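Local coordinates for protein acylphosphatase (Coxiella burnetii, PDB 3TRG) that hydrolyses the carboxyl-phosphate bond of acyl phosphates, releasing a carboxylate and inorganic phosphate, at residues T5-E8 / K9-C13; V31-K34 / A35-Q39. All coordinates share one frame; numbering follows the deposited sequence.

Contact 1: residues T5-E8 / K9-C13; sequences TQKE and KNETC
The carboxylate of Glu-11 meets Lys-7 both at an edge and over a face. At the edge, Lys-7 NZ lies near the carboxylate plane, 2.9 Å from Glu-11 OE2, whose syn lone pair it uses. A second, weak bond of 3.2 Å from Lys-7 NZ to Glu-11 OE1 makes this a forked salt bridge. One face looks onto Lys-7 itself: carbonyl O of Lys-7 stands 3.6 Å from Glu-11 CD, and the Lys-7 CG methylene is on the same side. The lysine chain leaves CB straight, and bends at chi3 (61°) and chi4 then bring the ammonium to the edge of the Glu-11 carboxylate.

The amides of Gln-6 and Asn-10 lie side by side yet stand nearly perpendicular, their planes 87° apart and Gln-6 NE2 3.8 Å from Asn-10 ND2. From the other end of the Gln-6 amide, OE1 takes a weak bond of 3.3 Å from Lys-9 NZ, the two chains pointing the same way.

At the start of the turn the Glu-8 carboxylate receives Thr-5 N from above its plane, 36° out, with OE1 at 2.9 Å. Thr-5, at the N-cap position, accepts Glu-8 N through OG1 at 3.0 Å. Within the turn, Asn-10 N donates to Gln-6 O at 2.9 Å and Lys-9 N to Thr-5 O. A water sits within reach of both Glu-8 O and Glu-11 O where the chain straightens. Farther on, Cys-13 is tied to Cys-57 by a disulfide.

The reciprocal Thr-5 and Glu-8 bonds are the signature of a capping box. It opens the short surface helix 6-10, just ahead of strand 11-19, the first strand of the ferredoxin-like acylphosphatase sheet with its strand order 4-1-3-2-5.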
ATOM      1  N   THR A   5      21.644  -9.781  -3.855  1.00 15.39           N
ATOM      2  CA  THR A   5      22.032  -8.920  -2.749  1.00 13.09           C
ATOM      3  C   THR A   5      21.044  -9.165  -1.619  1.00 13.50           C
ATOM      4  O   THR A   5      19.992  -9.776  -1.825  1.00 11.60           O
ATOM      5  CB  THR A   5      22.006  -7.434  -3.138  1.00 14.50           C
ATOM      6  OG1 THR A   5      20.654  -7.026  -3.370  1.00 14.46           O
ATOM      7  CG2 THR A   5      22.843  -7.192  -4.397  1.00 17.84           C
ATOM      8  N   GLN A   6      21.376  -8.700  -0.423  1.00 13.53           N
ATOM      9  CA  GLN A   6      20.481  -8.910   0.706  1.00 15.97           C
ATOM     10  C   GLN A   6      19.158  -8.197   0.484  1.00 16.22           C
ATOM     11  O   GLN A   6      18.091  -8.751   0.754  1.00 14.72           O
ATOM     12  CB  GLN A   6      21.132  -8.453   2.013  1.00 22.68           C
ATOM     13  CG  GLN A   6      22.227  -9.389   2.498  1.00 27.21           C
ATOM     14  CD  GLN A   6      21.715 -10.793   2.751  1.00 32.10           C
ATOM     15  OE1 GLN A   6      21.924 -11.698   1.943  1.00 30.84           O
ATOM     16  NE2 GLN A   6      21.044 -10.983   3.880  1.00 38.31           N
ATOM     17  N   LYS A   7      19.225  -6.969  -0.021  1.00 17.33           N
ATOM     18  CA  LYS A   7      18.011  -6.218  -0.310  1.00 20.24           C
ATOM     19  C   LYS A   7      17.175  -6.932  -1.369  1.00 17.61           C
ATOM     20  O   LYS A   7      15.957  -7.011  -1.253  1.00 20.18           O
ATOM     21  CB  LYS A   7      18.340  -4.784  -0.745  1.00 27.10           C
ATOM     22  CG  LYS A   7      18.710  -3.855   0.409  1.00 31.60           C
ATOM     23  CD  LYS A   7      18.966  -2.430  -0.079  1.00 37.14           C
ATOM     24  CE  LYS A   7      17.736  -1.823  -0.752  1.00 39.63           C
ATOM     25  NZ  LYS A   7      16.620  -1.553   0.206  1.00 38.35           N
ATOM     26  N   GLU A   8      17.834  -7.465  -2.393  1.00 21.24           N
ATOM     27  CA  GLU A   8      17.136  -8.187  -3.453  1.00 19.91           C
ATOM     28  C   GLU A   8      16.444  -9.438  -2.918  1.00 21.01           C
ATOM     29  O   GLU A   8      15.312  -9.748  -3.287  1.00 20.98           O
ATOM     30  CB  GLU A   8      18.103  -8.568  -4.574  1.00 22.05           C
ATOM     31  CG  GLU A   8      18.518  -7.408  -5.456  1.00 24.47           C
ATOM     32  CD  GLU A   8      19.581  -7.802  -6.461  1.00 26.89           C
ATOM     33  OE1 GLU A   8      20.226  -8.856  -6.267  1.00 23.61           O
ATOM     34  OE2 GLU A   8      19.767  -7.064  -7.451  1.00 33.93           O
ATOM     35  N   LYS A   9      17.140 -10.147  -2.040  1.00 12.77           N
ATOM     36  CA  LYS A   9      16.627 -11.366  -1.434  1.00 10.40           C
ATOM     37  C   LYS A   9      15.436 -11.085  -0.520  1.00  9.52           C
ATOM     38  O   LYS A   9      14.437 -11.808  -0.528  1.00 12.55           O
ATOM     39  CB  LYS A   9      17.753 -12.005  -0.616  1.00 17.17           C
ATOM     40  CG  LYS A   9      17.470 -13.387  -0.095  1.00 24.54           C
ATOM     41  CD  LYS A   9      18.651 -13.917   0.725  1.00 25.34           C
ATOM     42  CE  LYS A   9      19.939 -13.973  -0.087  1.00 26.07           C
ATOM     43  NZ  LYS A   9      21.067 -14.599   0.682  1.00 24.77           N
ATOM     44  N   ASN A  10      15.559 -10.026   0.272  1.00  8.83           N
ATOM     45  CA  ASN A  10      14.642  -9.775   1.373  1.00  7.01           C
ATOM     46  C   ASN A  10      13.523  -8.794   1.055  1.00 10.37           C
ATOM     47  O   ASN A  10      12.756  -8.425   1.940  1.00 11.56           O
ATOM     48  CB  ASN A  10      15.421  -9.282   2.599  1.00 10.82           C
ATOM     49  CG  ASN A  10      16.210 -10.385   3.272  1.00  9.97           C
ATOM     50  OD1 ASN A  10      15.791 -11.539   3.281  1.00 12.60           O
ATOM     51  ND2 ASN A  10      17.362 -10.034   3.838  1.00 12.09           N
ATOM     52  N   GLU A  11      13.423  -8.361  -0.196  1.00 10.31           N
ATOM     53  CA  GLU A  11      12.374  -7.408  -0.546  1.00  9.77           C
ATOM     54  C   GLU A  11      11.611  -7.824  -1.796  1.00  9.46           C
ATOM     55  O   GLU A  11      12.141  -8.519  -2.667  1.00 10.58           O
ATOM     56  CB  GLU A  11      12.954  -5.998  -0.707  1.00 12.26           C
ATOM     57  CG  GLU A  11      13.665  -5.510   0.546  1.00 11.41           C
ATOM     58  CD  GLU A  11      14.370  -4.177   0.369  1.00 16.72           C
ATOM     59  OE1 GLU A  11      14.255  -3.563  -0.713  1.00 20.38           O
ATOM     60  OE2 GLU A  11      15.049  -3.750   1.321  1.00 17.70           O
ATOM     61  N   THR A  12      10.356  -7.401  -1.873  1.00  7.13           N
ATOM     62  CA  THR A  12       9.582  -7.586  -3.089  1.00  8.40           C
ATOM     63  C   THR A  12       8.583  -6.444  -3.219  1.00  7.96           C
ATOM     64  O   THR A  12       8.610  -5.502  -2.436  1.00  8.44           O
ATOM     65  CB  THR A  12       8.853  -8.949  -3.097  1.00  9.16           C
ATOM     66  OG1 THR A  12       8.339  -9.210  -4.407  1.00  9.49           O
ATOM     67  CG2 THR A  12       7.719  -8.956  -2.072  1.00  9.52           C
ATOM     68  N   CYS A  13       7.708  -6.523  -4.212  1.00  8.37           N
ATOM     69  CA  CYS A  13       6.695  -5.497  -4.409  1.00  6.24           C
ATOM     70  C   CYS A  13       5.329  -6.141  -4.590  1.00  6.71           C
ATOM     71  O   CYS A  13       5.222  -7.254  -5.119  1.00  7.20           O
ATOM     72  CB  CYS A  13       7.004  -4.658  -5.653  1.00  7.44           C
ATOM     73  SG  CYS A  13       8.493  -3.653  -5.576  1.00  7.60           S
TER
HETATM   74  O   HOH W   1      13.711  -8.670  -4.831  0.52 25.13           O

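Contact 2: residues V31-K34 / A35-Q39; sequences VRKK and AEELQ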
ATOM      1  N   VAL A  31      -2.152   5.759   3.954  1.00  8.44           N
ATOM      2  CA  VAL A  31      -1.364   4.674   3.377  1.00  7.62           C
ATOM      3  C   VAL A  31       0.112   5.076   3.319  1.00  7.11           C
ATOM      4  O   VAL A  31       0.989   4.298   3.705  1.00  8.56           O
ATOM      5  CB  VAL A  31      -1.867   4.292   1.968  1.00  8.20           C
ATOM      6  CG1 VAL A  31      -0.901   3.329   1.294  1.00  8.48           C
ATOM      7  CG2 VAL A  31      -3.268   3.680   2.050  1.00 10.47           C
ATOM      8  N   ARG A  32       0.387   6.296   2.860  1.00  7.84           N
ATOM      9  CA  ARG A  32       1.773   6.772   2.800  1.00  7.80           C
ATOM     10  C   ARG A  32       2.417   6.759   4.182  1.00  9.52           C
ATOM     11  O   ARG A  32       3.553   6.309   4.345  1.00  8.59           O
ATOM     12  CB  ARG A  32       1.865   8.174   2.188  1.00  6.33           C
ATOM     13  CG  ARG A  32       3.279   8.762   2.223  1.00  9.04           C
ATOM     14  CD  ARG A  32       3.291  10.249   1.857  1.00  7.99           C
ATOM     15  NE  ARG A  32       2.468  11.016   2.789  1.00 13.01           N
ATOM     16  CZ  ARG A  32       1.901  12.185   2.507  1.00 13.71           C
ATOM     17  NH1 ARG A  32       2.069  12.739   1.311  1.00 13.93           N
ATOM     18  NH2 ARG A  32       1.160  12.799   3.424  1.00 14.44           N
ATOM     19  N   LYS A  33       1.690   7.252   5.181  1.00  8.56           N
ATOM     20  CA  LYS A  33       2.219   7.301   6.543  1.00  9.36           C
ATOM     21  C   LYS A  33       2.471   5.900   7.093  1.00  9.60           C
ATOM     22  O   LYS A  33       3.519   5.635   7.686  1.00 10.21           O
ATOM     23  CB  LYS A  33       1.273   8.070   7.467  1.00  7.63           C
ATOM     24  CG  LYS A  33       1.800   8.253   8.891  1.00 10.88           C
ATOM     25  CD  LYS A  33       0.902   9.202   9.677  1.00 12.57           C
ATOM     26  CE  LYS A  33       1.432   9.456  11.086  1.00 14.01           C
ATOM     27  NZ  LYS A  33       1.248   8.284  11.985  1.00 16.30           N
ATOM     28  N   LYS A  34       1.507   5.006   6.896  1.00  9.03           N
ATOM     29  CA  LYS A  34       1.657   3.632   7.353  1.00 10.30           C
ATOM     30  C   LYS A  34       2.837   2.963   6.653  1.00 10.40           C
ATOM     31  O   LYS A  34       3.655   2.303   7.290  1.00  8.51           O
ATOM     32  CB  LYS A  34       0.367   2.843   7.122  1.00  9.98           C
ATOM     33  CG  LYS A  34       0.451   1.370   7.517  1.00 12.15           C
ATOM     34  CD  LYS A  34       0.845   1.186   8.971  1.00 17.59           C
ATOM     35  CE  LYS A  34      -0.258   1.632   9.910  1.00 20.83           C
ATOM     36  NZ  LYS A  34       0.033   1.198  11.313  1.00 24.02           N
ATOM     37  N   ALA A  35       2.926   3.150   5.339  1.00  9.47           N
ATOM     38  CA  ALA A  35       4.018   2.579   4.561  1.00  8.73           C
ATOM     39  C   ALA A  35       5.375   3.076   5.055  1.00  9.48           C
ATOM     40  O   ALA A  35       6.308   2.289   5.224  1.00 10.10           O
ATOM     41  CB  ALA A  35       3.839   2.883   3.085  1.00 11.02           C
ATOM     42  N   GLU A  36       5.491   4.380   5.282  1.00  9.08           N
ATOM     43  CA  GLU A  36       6.745   4.941   5.777  1.00 10.85           C
ATOM     44  C   GLU A  36       7.122   4.348   7.133  1.00 10.72           C
ATOM     45  O   GLU A  36       8.283   4.024   7.374  1.00 12.37           O
ATOM     46  CB  GLU A  36       6.669   6.470   5.830  1.00 10.96           C
ATOM     47  CG  GLU A  36       6.589   7.076   4.442  1.00 11.51           C
ATOM     48  CD  GLU A  36       6.585   8.587   4.449  1.00 15.24           C
ATOM     49  OE1 GLU A  36       6.234   9.190   5.488  1.00 15.37           O
ATOM     50  OE2 GLU A  36       6.937   9.170   3.403  1.00 15.75           O
ATOM     51  N   GLU A  37       6.135   4.188   8.008  1.00 10.78           N
ATOM     52  CA  GLU A  37       6.378   3.587   9.316  1.00 11.69           C
ATOM     53  C   GLU A  37       6.870   2.150   9.188  1.00 13.92           C
ATOM     54  O   GLU A  37       7.620   1.663  10.035  1.00 18.80           O
ATOM     55  CB  GLU A  37       5.122   3.679  10.188  1.00 14.26           C
ATOM     56  CG  GLU A  37       4.845   5.112  10.620  1.00 18.64           C
ATOM     57  CD  GLU A  37       3.444   5.339  11.144  1.00 23.81           C
ATOM     58  OE1 GLU A  37       2.603   4.419  11.065  1.00 22.76           O
ATOM     59  OE2 GLU A  37       3.185   6.459  11.632  1.00 25.31           O
ATOM     60  N   LEU A  38       6.464   1.488   8.111  1.00 10.17           N
ATOM     61  CA  LEU A  38       6.897   0.118   7.851  1.00 10.44           C
ATOM     62  C   LEU A  38       8.113   0.040   6.924  1.00 11.03           C
ATOM     63  O   LEU A  38       8.500  -1.045   6.491  1.00 10.39           O
ATOM     64  CB  LEU A  38       5.734  -0.694   7.270  1.00  9.17           C
ATOM     65  CG  LEU A  38       4.539  -0.861   8.211  1.00 10.96           C
ATOM     66  CD1 LEU A  38       3.357  -1.428   7.447  1.00 11.56           C
ATOM     67  CD2 LEU A  38       4.910  -1.768   9.382  1.00 14.41           C
ATOM     68  N   GLN A  39       8.703   1.191   6.615  1.00 11.45           N
ATOM     69  CA  GLN A  39       9.856   1.259   5.721  1.00  9.40           C
ATOM     70  C   GLN A  39       9.581   0.651   4.349  1.00  9.75           C
ATOM     71  O   GLN A  39      10.397  -0.114   3.817  1.00 10.98           O
ATOM     72  CB  GLN A  39      11.082   0.591   6.356  1.00 10.58           C
ATOM     73  CG  GLN A  39      11.512   1.233   7.665  1.00 15.82           C
ATOM     74  CD  GLN A  39      12.919   0.842   8.070  1.00 29.81           C
ATOM     75  OE1 GLN A  39      13.855   0.927   7.271  1.00 33.10           O
ATOM     76  NE2 GLN A  39      13.078   0.409   9.315  1.00 35.31           N
TER
HETATM   77  O   HOH W   2       3.617  10.129   5.373  0.85  7.73           O
HETATM   78  O   HOH W   3       2.517   2.102  12.072  1.00 31.83           O
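Lys-33 and Glu-37 meet along one side of the last turn of helix 27-37, which a Schellman motif ends: Gln-39, with positive phi, sends its N to Glu-36 O, while Leu-40 N reaches Ala-35 O. Backbone bonds hold the turn before it, among them Ala-35 N to Val-31 O (2.8 Å) and Leu-38 N to Lys-34 O (3.0 Å).

Nonpolar contact comes from Lys-34, bent at chi2 and chi3, whose CD lies 3.9 Å from Leu-38 CD1. Val-31 and Ala-35 pack on Phe-95 of strand 95-97.

Of the charged pairs, one is a direct salt bridge. Lys-33 NZ meets Glu-37 OE2 at 2.7 Å on the syn side, 18° out of the carboxylate plane; the lysine chain runs extended to CE and turns only at chi4 (-73°) to bring the ammonium there. Arg-32 and Glu-36 lie side by side without touching charges, and a water joins them, accepting from Arg-32 NE and donating to Glu-36 OE1. Lys-34 also makes a cation-pi contact with Trp-69 of helix 60-69. Its NZ is too far from Glu-37 OE1 for a direct bond, and a water accepts from that nitrogen and donates to that oxygen.

Contacts 1 and 2 follow each other along the chain, their centres 18 Å apart and nearest atoms about 6 Å apart. Contact 1 lies at the start of helix 6-10, contact 2 at the end of helix 27-37. The first is a surface turn, its centre about 17 Å from the centre of the chain. Contact 2 lies about 8 Å from that centre, partly buried against strand 95-97 and helix 60-69. Each carries a lysine-glutamate salt bridge four residues apart, but only in contact 2 do buried nonpolar side chains, Val-31 and Ala-35, take part alongside the exposed charges. The side chain of Val-31 is about 6 Å from that of Arg-28, a predicted active-site residue.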